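2-oxo-1,2-dihydroquinoline 8-monooxygenase, oxygenase component (Pseudomonas putida, PDB 1Z02) probably hydroxylates 2-oxo-1,2-dihydroquinoline at carbon 8 as the oxygenase component of a Rieske-type monooxygenase, using a [2Fe-2S] cluster and a mononuclear iron. Local coordinates at residues 66-72 / 148-152; 99-103 / 112-116. Residues are numbered along the deposited sequence.

Contact 1: 66-72 / 148-152; sequences VPIVLRR and IFVFV
Two extended strands from different three-stranded antiparallel sheets face each other across a buried apolar layer. Segments 66-72 and 148-152 run roughly antiparallel, at 141° between their N-to-C directions; their axes come no closer than 10.0 Å, so side chains alone fill the gap. The nearest CA pair is Val-66 and Val-152, 7.7 Å apart. Val-152 (chi1 t), Ile-68 (m, t) and Leu-70 (m, p) lose the most surface here, and all three direct their CA-to-CB bonds at the opposing strand. Val-152 receives two residues: its CG2 lies 3.9 Å from Ile-68 CD1, its CG1 4.1 Å from Val-66 CB. The extended Ile-68 side chain also brings CD1 within 4.4 Å of Val-150 CG1. Further along, Leu-70 CD2 sits between two neighbours, 4.0 Å from Val-150 CG2 and 4.0 Å from Ile-148 CG2. At the end of the row, Arg-72 starts sideways and bends at chi3 (m), bringing NH1 3.9 Å from Ile-148 CD1, while its guanidinium is held by the backbone O atoms of Leu-53 and Gly-75 and a salt bridge to Glu-143. Val-77 and Ala-79 of strand 76-81 and Ile-61 of strand 58-63 extend the same apolar core. Such face-to-face packing of two antiparallel sheets is characteristic of the beta-sandwich base of the Rieske domain.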
# COMPACT_ATOMS: atom_id res chain seq x y z
N VAL A 66 9.69 18.39 -1.88
CA VAL A 66 9.30 19.65 -1.25
C VAL A 66 7.91 20.12 -1.66
O VAL A 66 7.63 20.34 -2.84
CB VAL A 66 10.29 20.78 -1.62
CG1 VAL A 66 9.91 22.05 -0.89
CG2 VAL A 66 11.71 20.37 -1.27
N PRO A 67 7.00 20.24 -0.68
CA PRO A 67 5.64 20.70 -0.95
C PRO A 67 5.67 22.21 -1.22
O PRO A 67 6.21 22.99 -0.43
CB PRO A 67 4.89 20.33 0.33
CG PRO A 67 5.94 20.41 1.38
CD PRO A 67 7.16 19.83 0.72
N ILE A 68 5.09 22.62 -2.35
CA ILE A 68 5.09 24.02 -2.76
C ILE A 68 3.69 24.51 -3.12
O ILE A 68 2.93 23.80 -3.79
CB ILE A 68 6.00 24.21 -3.99
CG1 ILE A 68 7.44 23.80 -3.65
CG2 ILE A 68 5.97 25.66 -4.45
CD1 ILE A 68 8.39 23.72 -4.85
N VAL A 69 3.35 25.72 -2.70
CA VAL A 69 2.06 26.30 -3.01
C VAL A 69 2.30 27.59 -3.79
O VAL A 69 3.19 28.38 -3.45
CB VAL A 69 1.25 26.59 -1.72
CG1 VAL A 69 2.05 27.52 -0.81
CG2 VAL A 69 -0.11 27.19 -2.07
N LEU A 70 1.53 27.78 -4.86
CA LEU A 70 1.67 28.97 -5.70
C LEU A 70 0.38 29.77 -5.77
O LEU A 70 -0.72 29.21 -5.71
CB LEU A 70 2.09 28.59 -7.13
CG LEU A 70 3.38 27.80 -7.38
CD1 LEU A 70 3.13 26.32 -7.17
CD2 LEU A 70 3.84 28.05 -8.79
N ARG A 71 0.53 31.08 -5.90
CA ARG A 71 -0.61 31.98 -6.02
C ARG A 71 -0.27 33.13 -6.94
O ARG A 71 0.84 33.66 -6.89
CB ARG A 71 -1.03 32.55 -4.65
CG ARG A 71 -2.24 33.49 -4.75
CD ARG A 71 -2.47 34.30 -3.50
NE ARG A 71 -3.63 35.17 -3.65
CZ ARG A 71 -3.89 36.23 -2.88
NH1 ARG A 71 -4.98 36.96 -3.10
NH2 ARG A 71 -3.07 36.56 -1.90
N ARG A 72 -1.22 33.52 -7.79
CA ARG A 72 -0.97 34.64 -8.70
C ARG A 72 -1.72 35.85 -8.17
O ARG A 72 -2.93 35.79 -7.95
CB ARG A 72 -1.46 34.34 -10.11
CG ARG A 72 -1.18 35.49 -11.09
CD ARG A 72 -1.89 35.28 -12.43
NE ARG A 72 -1.46 34.07 -13.14
CZ ARG A 72 -0.29 33.94 -13.76
NH1 ARG A 72 0.01 32.80 -14.37
NH2 ARG A 72 0.57 34.94 -13.79
N ILE A 148 5.58 28.40 -16.04
CA ILE A 148 5.89 28.92 -14.71
C ILE A 148 6.99 28.05 -14.10
O ILE A 148 6.73 26.91 -13.70
CB ILE A 148 4.67 28.88 -13.76
CG1 ILE A 148 3.58 29.83 -14.26
CG2 ILE A 148 5.09 29.30 -12.34
CD1 ILE A 148 2.34 29.88 -13.39
N PHE A 149 8.22 28.57 -14.05
CA PHE A 149 9.33 27.83 -13.47
C PHE A 149 9.56 28.25 -12.02
O PHE A 149 9.38 29.42 -11.67
CB PHE A 149 10.64 28.05 -14.25
CG PHE A 149 10.59 27.56 -15.67
CD1 PHE A 149 10.10 28.37 -16.69
CD2 PHE A 149 11.03 26.28 -15.99
CE1 PHE A 149 10.06 27.91 -18.02
CE2 PHE A 149 10.99 25.81 -17.29
CZ PHE A 149 10.50 26.62 -18.31
N VAL A 150 9.93 27.29 -11.18
CA VAL A 150 10.19 27.57 -9.77
C VAL A 150 11.56 27.03 -9.42
O VAL A 150 11.96 25.97 -9.91
CB VAL A 150 9.14 26.89 -8.85
CG1 VAL A 150 9.45 27.17 -7.40
CG2 VAL A 150 7.75 27.40 -9.17
N PHE A 151 12.29 27.78 -8.61
CA PHE A 151 13.62 27.36 -8.18
C PHE A 151 13.44 26.61 -6.86
O PHE A 151 13.32 27.24 -5.79
CB PHE A 151 14.53 28.58 -7.96
CG PHE A 151 15.96 28.22 -7.67
CD1 PHE A 151 16.77 27.68 -8.66
CD2 PHE A 151 16.49 28.39 -6.40
CE1 PHE A 151 18.09 27.31 -8.39
CE2 PHE A 151 17.81 28.03 -6.11
CZ PHE A 151 18.61 27.49 -7.11
N VAL A 152 13.40 25.28 -6.94
CA VAL A 152 13.22 24.44 -5.76
C VAL A 152 14.56 24.34 -5.03
O VAL A 152 15.50 23.72 -5.52
CB VAL A 152 12.72 23.04 -6.16
CG1 VAL A 152 12.33 22.24 -4.91
CG2 VAL A 152 11.55 23.17 -7.11

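Contact 2: 99-103 / 112-116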
# COMPACT_ATOMS: atom_id res chain seq x y z
N THR A 99 -5.54 39.19 1.94
CA THR A 99 -4.98 40.38 1.30
C THR A 99 -4.20 39.97 0.05
O THR A 99 -3.97 38.79 -0.18
CB THR A 99 -4.04 41.16 2.25
OG1 THR A 99 -2.93 40.34 2.62
CG2 THR A 99 -4.80 41.60 3.50
N LYS A 100 -3.80 40.97 -0.73
CA LYS A 100 -3.06 40.75 -1.96
C LYS A 100 -1.61 40.33 -1.75
O LYS A 100 -0.97 39.83 -2.66
CB LYS A 100 -3.06 42.04 -2.80
CG LYS A 100 -4.39 42.39 -3.44
CD LYS A 100 -4.71 41.44 -4.57
CE LYS A 100 -5.87 41.97 -5.39
NZ LYS A 100 -7.05 42.28 -4.55
N SER A 101 -1.10 40.53 -0.54
CA SER A 101 0.29 40.18 -0.25
C SER A 101 0.49 38.99 0.68
O SER A 101 1.62 38.72 1.08
CB SER A 101 0.99 41.40 0.35
OG SER A 101 0.44 41.69 1.63
N THR A 102 -0.57 38.28 1.02
CA THR A 102 -0.43 37.16 1.93
C THR A 102 -1.23 35.92 1.54
O THR A 102 -1.98 35.93 0.57
CB THR A 102 -0.88 37.54 3.36
OG1 THR A 102 -2.30 37.79 3.37
CG2 THR A 102 -0.14 38.79 3.83
N ILE A 103 -1.02 34.87 2.32
CA ILE A 103 -1.75 33.61 2.17
C ILE A 103 -1.86 33.08 3.60
O ILE A 103 -0.89 33.10 4.35
CB ILE A 103 -1.03 32.56 1.26
CG1 ILE A 103 -1.94 31.34 1.10
CG2 ILE A 103 0.33 32.17 1.85
CD1 ILE A 103 -1.43 30.27 0.21
N PHE A 112 1.17 34.19 6.12
CA PHE A 112 2.51 34.44 5.61
C PHE A 112 2.57 35.43 4.46
O PHE A 112 1.65 35.51 3.63
CB PHE A 112 3.15 33.11 5.19
CG PHE A 112 3.01 32.03 6.21
CD1 PHE A 112 1.92 31.18 6.18
CD2 PHE A 112 3.94 31.90 7.24
CE1 PHE A 112 1.75 30.21 7.17
CE2 PHE A 112 3.78 30.94 8.23
CZ PHE A 112 2.68 30.09 8.19
N ASP A 113 3.66 36.18 4.42
CA ASP A 113 3.88 37.17 3.37
C ASP A 113 4.33 36.45 2.11
O ASP A 113 5.29 35.68 2.14
CB ASP A 113 4.94 38.17 3.82
CG ASP A 113 5.13 39.27 2.82
OD1 ASP A 113 4.17 39.90 2.43
OD2 ASP A 113 6.23 39.55 2.40
N LEU A 114 3.63 36.69 1.01
CA LEU A 114 3.96 36.04 -0.26
C LEU A 114 5.38 36.28 -0.73
O LEU A 114 5.99 35.40 -1.33
CB LEU A 114 2.99 36.49 -1.35
CG LEU A 114 1.55 36.00 -1.22
CD1 LEU A 114 0.71 36.64 -2.31
CD2 LEU A 114 1.50 34.49 -1.32
N GLU A 115 5.91 37.46 -0.45
CA GLU A 115 7.25 37.81 -0.89
C GLU A 115 8.39 37.23 -0.07
O GLU A 115 9.32 36.65 -0.62
CB GLU A 115 7.42 39.32 -0.89
CG GLU A 115 8.80 39.75 -1.32
CD GLU A 115 8.80 40.25 -2.73
OE1 GLU A 115 8.11 41.26 -2.98
OE2 GLU A 115 9.47 39.65 -3.59
N THR A 116 8.32 37.41 1.24
CA THR A 116 9.39 36.97 2.13
C THR A 116 9.09 35.68 2.86
O THR A 116 10.01 35.05 3.38
CB THR A 116 9.69 38.06 3.18
OG1 THR A 116 8.55 38.24 4.04
CG2 THR A 116 10.00 39.38 2.49
O HOH W 1 2.15 41.42 3.81
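This beta hairpin belongs to the cluster-binding part of the Rieske domain: the turn between its strands carries the [2Fe-2S] ligands Cys-105 and His-108. Ile-103 and Phe-112 form an antiparallel hydrogen-bonded pair, Ile-103 N to Phe-112 O at 3.0 Å and Phe-112 N to Ile-103 O at 2.9 Å. Thr-102 and Asp-113 follow as a non-hydrogen-bonded pair, their CA atoms just 4.5 Å apart, and Leu-114 N then donates to Ser-101 O (2.9 Å) beyond the strand ends. Ile-103 and Phe-112 share one face. The ring of Phe-112 (chi1 -47°, chi2 90°) lies near Cys-84 and Phe-110, its side chain about 6 Å from the bound cluster, whereas the end of Ile-103, extended in t, t, leads away and packs on Val-69 and Leu-80. Leu-114 (m, t) bends back over the other segment, placing CD2 4.1 Å from Ile-103 CB and CD1 3.6 Å from Lys-100 O; its side chain also meets Phe-78 and Leu-80. On the opposite face, Thr-102, in rotamer p, hydrogen-bonds through OG1 to Thr-99 OG1 (2.7 Å), and both threonines pack against Leu-280 of a neighbouring subunit. Asp-113, with chi1 t, divides its carboxylate between two tasks. Asp-113 OD2 builds an Asx motif, accepting from Thr-116 N (3.2 Å) and Thr-116 OG1 (3.1 Å). Asp-113 OD1 accepts a hydrogen bond from a water O at 2.9 Å, and the same water O lies 2.8 Å from Ser-101 OG, whose p rotamer turns the hydroxyl to meet it.

In the fold
From the N terminus, strand 43-49 enters the Rieske domain before the chain reaches segment 66-72, which forms one side of contact 1. The chain then passes through strand 76-81 and the first cluster ligands, Cys-84 and His-86, before contact 2 closes the eight-residue span 104-111, the tip of the hairpin. Only later does segment 148-152 return to complete contact 1, so the small loop of contact 2 falls wholly within the large one. Contact 1 joins two sheets of the base; contact 2 shapes the cluster-bearing hairpin. Their centres are 14 Å apart, and Arg-71 connects them, its NH2 lying 3.0 Å from Thr-99 O in a probable hydrogen bond.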